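Local atomic coordinates of beta-lactamase (Sphaerobacter thermophilus, PDB entry 4EWF), a protein that probably hydrolyses beta-lactams to substituted beta-amino acids, as a member of the class A beta-lactamase family. Residues A[136-148]-A[158-170]. Numbering follows the deposited sequence. Where two conformers were deposited one is given.
Sequences SLGMRDSNLSRKM and PENWATPDDYALA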
# COMPACT_ATOMS: atom_id res chain seq x y z
N SER A 136 1.46 15.48 7.57
CA SER A 136 2.54 16.20 6.90
C SER A 136 2.54 15.90 5.40
O SER A 136 3.11 16.65 4.62
CB SER A 136 3.90 15.82 7.49
OG SER A 136 4.29 14.55 6.99
N LEU A 137 1.91 14.81 5.00
CA LEU A 137 1.85 14.47 3.58
C LEU A 137 0.59 14.98 2.89
O LEU A 137 0.35 14.71 1.72
CB LEU A 137 1.98 12.95 3.37
CG LEU A 137 3.36 12.38 3.71
CD1 LEU A 137 3.42 10.90 3.38
CD2 LEU A 137 4.44 13.15 2.96
N GLY A 138 -0.22 15.73 3.64
CA GLY A 138 -1.46 16.27 3.10
C GLY A 138 -2.56 15.23 2.94
O GLY A 138 -3.51 15.43 2.20
N MSE A 139 -2.43 14.11 3.65
CA MSE A 139 -3.45 13.05 3.61
C MSE A 139 -4.58 13.35 4.61
O MSE A 139 -4.63 12.77 5.70
CB MSE A 139 -2.81 11.69 3.90
CG MSE A 139 -1.73 11.30 2.90
SE MSE A 139 -0.60 9.82 3.48
CE MSE A 139 -1.88 8.37 3.51
N ARG A 140 -5.51 14.21 4.21
CA ARG A 140 -6.52 14.76 5.13
C ARG A 140 -7.59 13.79 5.63
O ARG A 140 -8.26 14.07 6.62
CB ARG A 140 -7.21 15.97 4.50
CG ARG A 140 -6.30 17.16 4.25
CD ARG A 140 -5.46 17.47 5.47
NE ARG A 140 -5.10 18.88 5.57
CZ ARG A 140 -5.81 19.79 6.23
NH1 ARG A 140 -6.93 19.44 6.86
NH2 ARG A 140 -5.41 21.06 6.26
N ASP A 141 -7.77 12.66 4.95
CA ASP A 141 -8.88 11.76 5.29
C ASP A 141 -8.43 10.36 5.70
O ASP A 141 -9.22 9.41 5.68
CB ASP A 141 -9.83 11.65 4.10
CG ASP A 141 -10.44 12.98 3.73
OD1 ASP A 141 -11.12 13.57 4.61
OD2 ASP A 141 -10.23 13.44 2.59
N SER A 142 -7.15 10.22 6.04
CA SER A 142 -6.61 8.92 6.39
C SER A 142 -6.06 8.93 7.82
O SER A 142 -5.76 9.98 8.37
CB SER A 142 -5.49 8.55 5.42
OG SER A 142 -5.99 8.48 4.09
N ASN A 143 -5.90 7.74 8.42
CA ASN A 143 -5.42 7.69 9.80
C ASN A 143 -4.94 6.29 10.16
O ASN A 143 -5.30 5.30 9.50
CB ASN A 143 -6.55 8.09 10.75
CG ASN A 143 -7.69 7.05 10.78
OD1 ASN A 143 -8.40 6.88 9.80
ND2 ASN A 143 -7.83 6.35 11.91
N LEU A 144 -4.14 6.22 11.21
CA LEU A 144 -3.86 4.96 11.89
C LEU A 144 -4.30 5.12 13.35
O LEU A 144 -3.74 5.93 14.08
CB LEU A 144 -2.36 4.62 11.83
CG LEU A 144 -1.98 3.39 12.66
CD1 LEU A 144 -2.61 2.16 12.05
CD2 LEU A 144 -0.47 3.24 12.74
N SER A 145 -5.31 4.37 13.75
CA SER A 145 -5.86 4.51 15.09
C SER A 145 -6.04 3.15 15.75
O SER A 145 -6.37 3.05 16.92
CB SER A 145 -7.21 5.26 15.05
OG SER A 145 -7.02 6.59 14.56
N ARG A 146 -5.78 2.08 14.98
CA ARG A 146 -6.06 0.71 15.42
C ARG A 146 -4.93 -0.25 15.02
O ARG A 146 -4.57 -0.32 13.83
CB ARG A 146 -7.40 0.27 14.82
CG ARG A 146 -7.82 -1.19 15.01
CD ARG A 146 -9.16 -1.43 14.30
NE ARG A 146 -9.42 -2.83 13.96
CZ ARG A 146 -10.17 -3.64 14.69
NH1 ARG A 146 -10.74 -3.20 15.81
NH2 ARG A 146 -10.36 -4.90 14.31
N LYS A 147 -4.38 -1.00 15.98
CA LYS A 147 -3.35 -2.00 15.69
C LYS A 147 -3.95 -3.08 14.80
O LYS A 147 -5.17 -3.16 14.63
CB LYS A 147 -2.84 -2.65 16.98
CG LYS A 147 -1.75 -1.85 17.72
CD LYS A 147 -1.21 -2.66 18.89
CE LYS A 147 0.04 -2.04 19.50
NZ LYS A 147 0.40 -2.73 20.79
N MSE A 148 -3.09 -3.92 14.25
CA MSE A 148 -3.54 -4.97 13.34
C MSE A 148 -4.17 -6.10 14.13
O MSE A 148 -3.60 -6.57 15.12
CB MSE A 148 -2.38 -5.49 12.49
CG MSE A 148 -1.69 -4.41 11.71
SE MSE A 148 -2.87 -3.47 10.45
CE MSE A 148 -2.76 -1.71 11.25
N PRO A 158 -12.75 2.18 16.63
CA PRO A 158 -11.96 3.02 15.74
C PRO A 158 -11.40 2.23 14.57
O PRO A 158 -10.80 1.18 14.77
CB PRO A 158 -10.80 3.49 16.63
CG PRO A 158 -11.35 3.42 18.02
CD PRO A 158 -12.29 2.25 18.03
N GLU A 159 -11.59 2.72 13.35
CA GLU A 159 -11.10 2.05 12.17
C GLU A 159 -9.99 2.89 11.54
O GLU A 159 -9.90 4.10 11.79
CB GLU A 159 -12.26 1.82 11.18
CG GLU A 159 -11.88 1.10 9.87
CD GLU A 159 -11.31 -0.30 10.10
OE1 GLU A 159 -10.10 -0.42 10.41
OE2 GLU A 159 -12.07 -1.29 9.95
N ASN A 160 -9.15 2.23 10.75
CA ASN A 160 -8.13 2.90 9.95
C ASN A 160 -8.71 3.17 8.55
O ASN A 160 -8.92 2.24 7.78
CB ASN A 160 -6.88 2.03 9.80
CG ASN A 160 -6.27 1.65 11.14
OD1 ASN A 160 -6.29 2.43 12.08
ND2 ASN A 160 -5.74 0.44 11.23
N TRP A 161 -8.96 4.44 8.25
CA TRP A 161 -9.61 4.85 7.00
C TRP A 161 -8.57 5.32 5.99
O TRP A 161 -7.52 5.82 6.35
CB TRP A 161 -10.64 5.98 7.27
CG TRP A 161 -11.73 5.53 8.20
CD1 TRP A 161 -11.92 5.93 9.50
CD2 TRP A 161 -12.76 4.57 7.92
NE1 TRP A 161 -13.01 5.27 10.04
CE2 TRP A 161 -13.54 4.43 9.09
CE3 TRP A 161 -13.09 3.81 6.78
CZ2 TRP A 161 -14.65 3.57 9.16
CZ3 TRP A 161 -14.19 2.94 6.85
CH2 TRP A 161 -14.96 2.84 8.04
N ALA A 162 -8.88 5.14 4.71
CA ALA A 162 -8.04 5.62 3.63
C ALA A 162 -8.90 6.23 2.53
O ALA A 162 -10.09 5.91 2.41
CB ALA A 162 -7.25 4.47 3.04
N THR A 163 -8.30 7.08 1.70
CA THR A 163 -8.91 7.40 0.41
C THR A 163 -7.88 7.13 -0.66
O THR A 163 -6.69 7.22 -0.41
CB THR A 163 -9.38 8.88 0.29
OG1 THR A 163 -8.25 9.74 0.25
CG2 THR A 163 -10.27 9.26 1.46
N PRO A 164 -8.34 6.80 -1.88
CA PRO A 164 -7.39 6.60 -2.97
C PRO A 164 -6.54 7.88 -3.19
O PRO A 164 -5.32 7.77 -3.35
CB PRO A 164 -8.29 6.32 -4.19
CG PRO A 164 -9.60 5.81 -3.59
CD PRO A 164 -9.75 6.60 -2.29
N ASP A 165 -7.17 9.06 -3.16
CA ASP A 165 -6.44 10.32 -3.29
C ASP A 165 -5.28 10.42 -2.31
O ASP A 165 -4.16 10.80 -2.68
CB ASP A 165 -7.35 11.54 -3.04
CG ASP A 165 -8.24 11.87 -4.23
OD1 ASP A 165 -8.05 11.29 -5.33
OD2 ASP A 165 -9.14 12.72 -4.06
N ASP A 166 -5.56 10.14 -1.04
CA ASP A 166 -4.54 10.24 0.00
C ASP A 166 -3.38 9.27 -0.24
O ASP A 166 -2.22 9.62 -0.06
CB ASP A 166 -5.14 9.95 1.38
CG ASP A 166 -5.92 11.14 1.94
OD1 ASP A 166 -6.06 12.17 1.22
OD2 ASP A 166 -6.42 11.05 3.09
N TYR A 167 -3.69 8.04 -0.64
CA TYR A 167 -2.64 7.04 -0.82
C TYR A 167 -1.82 7.27 -2.08
O TYR A 167 -0.65 6.90 -2.14
CB TYR A 167 -3.19 5.60 -0.66
CG TYR A 167 -3.16 5.27 0.82
CD1 TYR A 167 -2.12 4.54 1.35
CD2 TYR A 167 -4.12 5.79 1.69
CE1 TYR A 167 -2.04 4.27 2.70
CE2 TYR A 167 -4.06 5.54 3.06
CZ TYR A 167 -3.00 4.77 3.56
OH TYR A 167 -2.89 4.49 4.90
N ALA A 168 -2.41 7.94 -3.07
CA ALA A 168 -1.63 8.35 -4.22
C ALA A 168 -0.62 9.44 -3.79
O ALA A 168 0.54 9.40 -4.20
CB ALA A 168 -2.54 8.84 -5.36
N LEU A 169 -1.04 10.37 -2.94
CA LEU A 169 -0.09 11.37 -2.44
C LEU A 169 1.08 10.69 -1.73
O LEU A 169 2.22 11.12 -1.85
CB LEU A 169 -0.75 12.35 -1.46
CG LEU A 169 -1.87 13.23 -2.01
CD1 LEU A 169 -2.54 14.01 -0.87
CD2 LEU A 169 -1.31 14.18 -3.09
N ALA A 170 0.78 9.64 -0.98
CA ALA A 170 1.82 8.95 -0.22
C ALA A 170 2.87 8.37 -1.15
O ALA A 170 4.07 8.52 -0.91
CB ALA A 170 1.20 7.84 0.65
O HOH W 1 -9.03 12.32 0.39
O HOH W 2 -4.98 5.00 6.69
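Closest at S142 and A162 (CA to CA 4.5 Å), the two segments run antiparallel, 136-148 leaving helix 127-136 and 158-170 leading into helix 164-175. They flank the neck of a loop that probably corresponds to the Omega loop bordering the active site in class A enzymes. One direct backbone bond crosses, N143 N to W161 O. D166 OD2 accepts D141 N on its syn lone pair and S142 OG on its anti lone pair, both at 2.8 Å, while T163 OG1 caps D166 N. Bent at chi3 (66°), selenomethionine M139 lays CE over one face of the Y167 ring, 3.8 Å from its centroid, and SE meets A170 CB. The N143 amide works at both ends: OD1 takes W161 N from above its carbonyl plane, and ND2 reaches E159 O almost straight (171°), with S145 OG as its second acceptor. N160 OD1 accepts S145 N at 2.7 Å and R146 N at 3.0 Å, and ND2 returns a bond to R146 O in the amide plane. Water 2 links N143 O, W161 O and Y167 OH. Three bonds thus fix the N160 amide in rotation, and the two donors on D166 OD2 would probably favour an ionised D166 despite nearby D141, water 1 donating to both carboxylates.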